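Local coordinates for protein 6-phosphogluconate dehydrogenase (Decarboxylating) (Geobacter metallireducens, PDB 4E21) that probably catalyses the NADP-dependent oxidative decarboxylation of 6-phosphogluconate in the pentose phosphate pathway, at residues 283-286 and 287-291; 265-268 and 269-272; 300-304 and 305-309. All blocks are in the same frame, centred on the assembly; numbering follows the deposited sequence.

Interaction 1: 283-286 and 287-291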
# COMPACT_ATOMS: atom_id res chain seq x y z
N SER B 283 -1.82 -22.86 -7.17
CA SER B 283 -1.77 -22.80 -5.71
C SER B 283 -2.32 -24.08 -5.12
O SER B 283 -1.76 -24.62 -4.18
CB SER B 283 -2.59 -21.62 -5.18
OG SER B 283 -1.93 -20.40 -5.49
N ALA B 284 -3.43 -24.56 -5.69
CA ALA B 284 -4.04 -25.79 -5.22
C ALA B 284 -3.09 -26.98 -5.40
O ALA B 284 -2.99 -27.86 -4.54
CB ALA B 284 -5.35 -26.06 -5.98
N THR B 285 -2.36 -26.98 -6.52
CA THR B 285 -1.46 -28.09 -6.81
C THR B 285 -0.28 -28.07 -5.86
O THR B 285 0.08 -29.11 -5.31
CB THR B 285 -1.00 -28.06 -8.25
OG1 THR B 285 -2.14 -28.30 -9.08
CG2 THR B 285 0.05 -29.13 -8.51
N ALA B 286 0.28 -26.89 -5.64
CA ALA B 286 1.38 -26.74 -4.69
C ALA B 286 0.96 -27.11 -3.25
O ALA B 286 1.71 -27.73 -2.52
CB ALA B 286 1.94 -25.33 -4.73
N LEU B 287 -0.23 -26.70 -2.85
CA LEU B 287 -0.66 -26.95 -1.47
C LEU B 287 -1.02 -28.42 -1.26
O LEU B 287 -0.76 -28.96 -0.20
CB LEU B 287 -1.80 -26.02 -1.07
CG LEU B 287 -1.25 -24.63 -0.77
CD1 LEU B 287 -2.39 -23.64 -0.81
CD2 LEU B 287 -0.57 -24.63 0.59
N LEU B 288 -1.59 -29.06 -2.29
CA LEU B 288 -1.83 -30.50 -2.27
C LEU B 288 -0.52 -31.25 -2.05
O LEU B 288 -0.45 -32.21 -1.30
CB LEU B 288 -2.45 -30.97 -3.58
CG LEU B 288 -2.93 -32.43 -3.61
CD1 LEU B 288 -4.02 -32.63 -2.58
CD2 LEU B 288 -3.44 -32.84 -4.97
N ASP B 289 0.52 -30.80 -2.73
CA ASP B 289 1.81 -31.46 -2.67
C ASP B 289 2.54 -31.14 -1.38
O ASP B 289 3.31 -31.95 -0.87
CB ASP B 289 2.68 -31.06 -3.86
CG ASP B 289 2.59 -32.05 -5.00
OD1 ASP B 289 1.59 -32.03 -5.76
OD2 ASP B 289 3.53 -32.88 -5.10
N SER B 290 2.30 -29.94 -0.86
CA SER B 290 2.96 -29.51 0.36
C SER B 290 2.06 -28.57 1.15
O SER B 290 2.06 -27.36 0.93
CB SER B 290 4.28 -28.84 0.01
OG SER B 290 5.05 -28.65 1.18
N PRO B 291 1.28 -29.13 2.08
CA PRO B 291 0.31 -28.34 2.84
C PRO B 291 0.96 -27.24 3.68
O PRO B 291 0.32 -26.24 3.94
CB PRO B 291 -0.38 -29.37 3.72
CG PRO B 291 -0.27 -30.65 2.94
CD PRO B 291 1.10 -30.58 2.31
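Leu287 meets Ser283 through both backbone and side chain. Its N-H is hydrogen-bonded to Ser283 O at 2.9 Å, and its CG leans over the same oxygen at 3.4 Å because chi1 of -77° keeps CG beside the backbone N. One residue on, Leu288 N repeats the bond to Ala284 O at 2.9 Å. Leu288 turns the other way, with CG anti to the backbone N (chi1 -172°), and only its CB brushes Ala284 O. Asp289 N reaches Thr285 O at 3.1 Å, while Asp289 OD1 lies 3.3 Å from Thr285 O as a second acceptor beside it. This ladder of i to i+4 bonds runs through the C-terminal end of alpha-helix 278-289 in the C-terminal domain of the enzyme. Its closing rung, Ser290 N to Ala286 O at 2.8 Å, is bent, with an N-H...O angle of 138°, and Ser290 is the first residue to leave helical backbone angles. Farther out, Ser290 OG is hydrogen-bonded to Glu295, while Thr285 OG1 turns back to Asp281 O. Leu287 rests on Thr266 of helix 262-269 and on Leu343 of the second subunit; Arg189 of the third subunit packs on Leu288.

Interaction 2: 265-268 and 269-272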
# COMPACT_ATOMS: atom_id res chain seq x y z
N ILE B 265 -9.40 -25.76 0.68
CA ILE B 265 -10.06 -24.49 0.39
C ILE B 265 -9.73 -23.97 -1.01
O ILE B 265 -10.64 -23.56 -1.74
CB ILE B 265 -9.74 -23.42 1.46
CG1 ILE B 265 -10.45 -23.77 2.77
CG2 ILE B 265 -10.16 -22.02 0.97
CD1 ILE B 265 -9.90 -23.01 3.92
N THR B 266 -8.45 -23.97 -1.38
CA THR B 266 -8.09 -23.61 -2.74
C THR B 266 -8.74 -24.56 -3.74
O THR B 266 -9.22 -24.12 -4.79
CB THR B 266 -6.55 -23.51 -2.99
OG1 THR B 266 -5.91 -24.73 -2.58
CG2 THR B 266 -5.97 -22.35 -2.21
N GLU B 267 -8.77 -25.86 -3.44
CA GLU B 267 -9.46 -26.80 -4.34
C GLU B 267 -10.92 -26.40 -4.53
O GLU B 267 -11.38 -26.28 -5.66
CB GLU B 267 -9.37 -28.24 -3.86
CG GLU B 267 -10.07 -29.20 -4.82
CD GLU B 267 -9.39 -29.24 -6.20
OE1 GLU B 267 -8.16 -29.12 -6.26
OE2 GLU B 267 -10.09 -29.41 -7.21
N VAL B 268 -11.65 -26.17 -3.42
CA VAL B 268 -13.07 -25.82 -3.51
C VAL B 268 -13.36 -24.52 -4.26
O VAL B 268 -14.40 -24.39 -4.93
CB VAL B 268 -13.79 -25.80 -2.11
CG1 VAL B 268 -13.66 -24.43 -1.45
CG2 VAL B 268 -15.25 -26.13 -2.29
N TRP B 269 -12.44 -23.56 -4.16
CA TRP B 269 -12.57 -22.32 -4.94
C TRP B 269 -12.46 -22.48 -6.47
O TRP B 269 -12.89 -21.60 -7.20
CB TRP B 269 -11.57 -21.26 -4.48
CG TRP B 269 -11.87 -20.65 -3.13
CD1 TRP B 269 -13.08 -20.61 -2.47
CD2 TRP B 269 -10.95 -19.94 -2.30
NE1 TRP B 269 -12.95 -19.93 -1.28
CE2 TRP B 269 -11.65 -19.51 -1.15
CE3 TRP B 269 -9.58 -19.63 -2.41
CZ2 TRP B 269 -11.03 -18.79 -0.12
CZ3 TRP B 269 -8.98 -18.92 -1.38
CH2 TRP B 269 -9.70 -18.50 -0.26
N ARG B 270 -11.91 -23.60 -6.95
CA ARG B 270 -11.77 -23.82 -8.40
C ARG B 270 -13.10 -24.02 -9.10
O ARG B 270 -13.19 -23.85 -10.32
CB ARG B 270 -10.86 -25.01 -8.70
CG ARG B 270 -9.55 -24.98 -7.98
CD ARG B 270 -8.67 -26.14 -8.38
NE ARG B 270 -8.53 -26.22 -9.84
CZ ARG B 270 -8.88 -27.28 -10.56
NH1 ARG B 270 -9.37 -28.36 -9.96
NH2 ARG B 270 -8.74 -27.27 -11.88
N ARG B 271 -14.15 -24.35 -8.35
CA ARG B 271 -15.48 -24.57 -8.93
C ARG B 271 -16.57 -23.69 -8.31
O ARG B 271 -16.91 -23.80 -7.12
CB ARG B 271 -15.84 -26.05 -8.87
CG ARG B 271 -14.85 -26.95 -9.56
CD ARG B 271 -15.20 -28.41 -9.34
NE ARG B 271 -14.28 -29.33 -10.01
CZ ARG B 271 -13.13 -29.73 -9.50
NH1 ARG B 271 -12.74 -29.28 -8.32
NH2 ARG B 271 -12.36 -30.58 -10.16
N GLY B 272 -17.12 -22.80 -9.12
CA GLY B 272 -18.19 -21.95 -8.68
C GLY B 272 -17.85 -20.64 -7.98
O GLY B 272 -18.77 -19.88 -7.66
O HOH W 1 -13.79 -27.51 -6.39
O HOH W 2 -10.07 -31.57 -8.87
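Glu267 forms a salt-bridge network with Arg270 and Arg271, three and four residues on, centred on one carboxylate oxygen. Glu267 OE2 receives Arg270 NH1 at 3.0 Å on its syn side, 24° out of the carboxylate plane, and Arg271 NH1 at 2.9 Å on its anti lone pair. A bend at chi2 (64°) brings the carboxylate back to where both guanidinium groups can meet it. Two waters reinforce the network: one links Glu267 O to Arg271 NH1, the other Glu267 OE2 to Arg271 NH2. With an alanine here, Arg271 NH1 is likely to lose its carboxylate partner and Thr183 of the third subunit its bond to Glu267 OE1, while Arg270 would keep its salt bridge to Asp281. Apolar contact lies on another side of the helix, where Ile265 CG2 sits over the face of the Trp269 six-membered ring, 3.6 Å from its centroid, in a CH-pi contact. Backbone bonding continues from the helix: Trp269 N binds Ile265 O at 3.0 Å, whereas Arg270 N turns chiefly to Glu267 O, also at 3.0 Å, an i to i+3 bond. Ile177 and Ala180 of the third subunit accept from Arg271, which places this salt-bridge network of the C-terminal domain at a subunit interface.

Interaction 3: 300-304 and 305-309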
# COMPACT_ATOMS: atom_id res chain seq x y z
N VAL B 300 11.78 -14.52 -2.32
CA VAL B 300 11.13 -14.50 -3.62
C VAL B 300 11.90 -13.57 -4.55
O VAL B 300 12.14 -12.41 -4.23
CB VAL B 300 9.66 -14.01 -3.52
CG1 VAL B 300 9.00 -14.08 -4.87
CG2 VAL B 300 8.87 -14.84 -2.47
N SER B 301 12.29 -14.11 -5.70
CA SER B 301 13.00 -13.35 -6.71
C SER B 301 12.00 -12.60 -7.56
O SER B 301 10.80 -12.86 -7.50
CB SER B 301 13.79 -14.30 -7.62
OG SER B 301 14.88 -14.89 -6.93
N ASP B 302 12.52 -11.67 -8.35
CA ASP B 302 11.71 -10.94 -9.31
C ASP B 302 12.63 -10.68 -10.52
O ASP B 302 13.81 -10.38 -10.34
CB ASP B 302 11.24 -9.62 -8.69
CG ASP B 302 12.31 -8.55 -8.71
OD1 ASP B 302 13.14 -8.49 -7.77
OD2 ASP B 302 12.33 -7.76 -9.69
N SER B 303 12.10 -10.80 -11.74
CA SER B 303 12.96 -10.81 -12.93
C SER B 303 13.07 -9.51 -13.71
O SER B 303 13.83 -9.43 -14.68
CB SER B 303 12.57 -11.95 -13.87
OG SER B 303 12.72 -13.19 -13.20
N GLY B 304 12.32 -8.50 -13.31
CA GLY B 304 12.47 -7.20 -13.93
C GLY B 304 11.17 -6.62 -14.42
O GLY B 304 10.90 -5.45 -14.19
N GLU B 305 10.37 -7.42 -15.10
CA GLU B 305 9.13 -6.91 -15.69
C GLU B 305 8.22 -6.26 -14.64
O GLU B 305 7.56 -5.29 -14.93
CB GLU B 305 8.39 -8.00 -16.43
CG GLU B 305 8.90 -8.20 -17.87
CD GLU B 305 9.89 -9.35 -18.01
OE1 GLU B 305 10.21 -10.01 -16.97
OE2 GLU B 305 10.33 -9.57 -19.17
N GLY B 306 8.21 -6.81 -13.43
CA GLY B 306 7.47 -6.19 -12.34
C GLY B 306 8.00 -4.80 -12.03
O GLY B 306 7.22 -3.86 -11.87
N ARG B 307 9.32 -4.65 -11.94
CA ARG B 307 9.87 -3.32 -11.72
C ARG B 307 9.56 -2.38 -12.88
O ARG B 307 9.19 -1.22 -12.65
CB ARG B 307 11.38 -3.36 -11.48
CG ARG B 307 11.77 -4.34 -10.44
CD ARG B 307 13.23 -4.22 -10.08
NE ARG B 307 13.67 -5.38 -9.31
CZ ARG B 307 14.73 -5.36 -8.49
NH1 ARG B 307 15.42 -4.24 -8.35
NH2 ARG B 307 15.09 -6.46 -7.84
N TRP B 308 9.73 -2.85 -14.11
CA TRP B 308 9.51 -2.00 -15.28
C TRP B 308 8.07 -1.52 -15.32
O TRP B 308 7.80 -0.42 -15.75
CB TRP B 308 9.86 -2.74 -16.58
CG TRP B 308 11.23 -3.35 -16.57
CD1 TRP B 308 12.27 -3.01 -15.75
CD2 TRP B 308 11.72 -4.39 -17.43
NE1 TRP B 308 13.36 -3.79 -16.02
CE2 TRP B 308 13.06 -4.65 -17.05
CE3 TRP B 308 11.16 -5.13 -18.47
CZ2 TRP B 308 13.85 -5.61 -17.69
CZ3 TRP B 308 11.94 -6.10 -19.11
CH2 TRP B 308 13.27 -6.33 -18.72
N THR B 309 7.16 -2.37 -14.87
CA THR B 309 5.73 -2.02 -14.87
C THR B 309 5.46 -0.85 -13.95
O THR B 309 4.75 0.09 -14.31
CB THR B 309 4.84 -3.21 -14.40
OG1 THR B 309 4.97 -4.31 -15.30
CG2 THR B 309 3.39 -2.79 -14.36
O HOH W 3 10.52 -7.74 -11.48
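Asp302 and Arg307 close the entry to helix 305-316 with a side-on salt bridge, while Gly304 occupies the N-cap position between them in sequence. Arg307 presents two nitrogens, one to each carboxylate oxygen: NE meets Asp302 OD2 at 2.8 Å, almost straight at 174°, and NH2 meets Asp302 OD1 at the same 2.8 Å, on its syn lone pair. The two side chains cross at about a right angle, yet the carboxylate and guanidinium planes are only 26° apart, so the flat groups meet edge to edge. Asp302 reaches its partner with chi1 at 80°, which sets CG between its backbone N and carbonyl carbon; Arg307 runs extended from CG to NE. OD1 has a second charged partner in Arg334, which would be expected to stabilise the carboxylate further.

The tightest packing surrounds Gly304. Its carbonyl oxygen accepts from Trp308 N at 2.9 Å, the first i to i+4 bond of the helix, and also lies 3.1 Å above the plane of the Trp308 ring. On that face Gly304 CA makes a CH-pi contact with the five-membered ring. A CB at Gly304 would crowd Trp308 CZ2, and the backbone angles alone would drive it into the carbonyl oxygen of Ser303. Trp308 also makes an edge-to-face (T-shaped) contact with His118.

The Ser303 side is looser. This exposed residue lends the contact little more than CB, 4.4 Å from Glu305 OE1, and its side chain lies near a bound methylpentanediol, probably from the crystallisation liquor. A water joins the salt bridge to the N-cap backbone, donating to Asp302 OD2 and accepting from Gly304 N at 2.7 Å.

Interactions 1 and 2 are neighbours, the first on helix 278-289 and the second on helix 262-269 with the loop that follows it, and their centres are 13 Å apart. They touch directly: Ala284 CA lies 3.4 Å from Thr266 OG1, and Ala284 CB lies 4.1 Å from Arg270 CD. Both also contact the third subunit. Interaction 3 stands apart at the start of the next helix, its centre about 24 Å from that of interaction 1 and 29 Å from that of interaction 2, without touching either. It shares the second subunit with interaction 1. Of the three, 300-309 is nearest the centre of the chain, and beside it lies the bound methylpentanediol, whose position may mark a pocket.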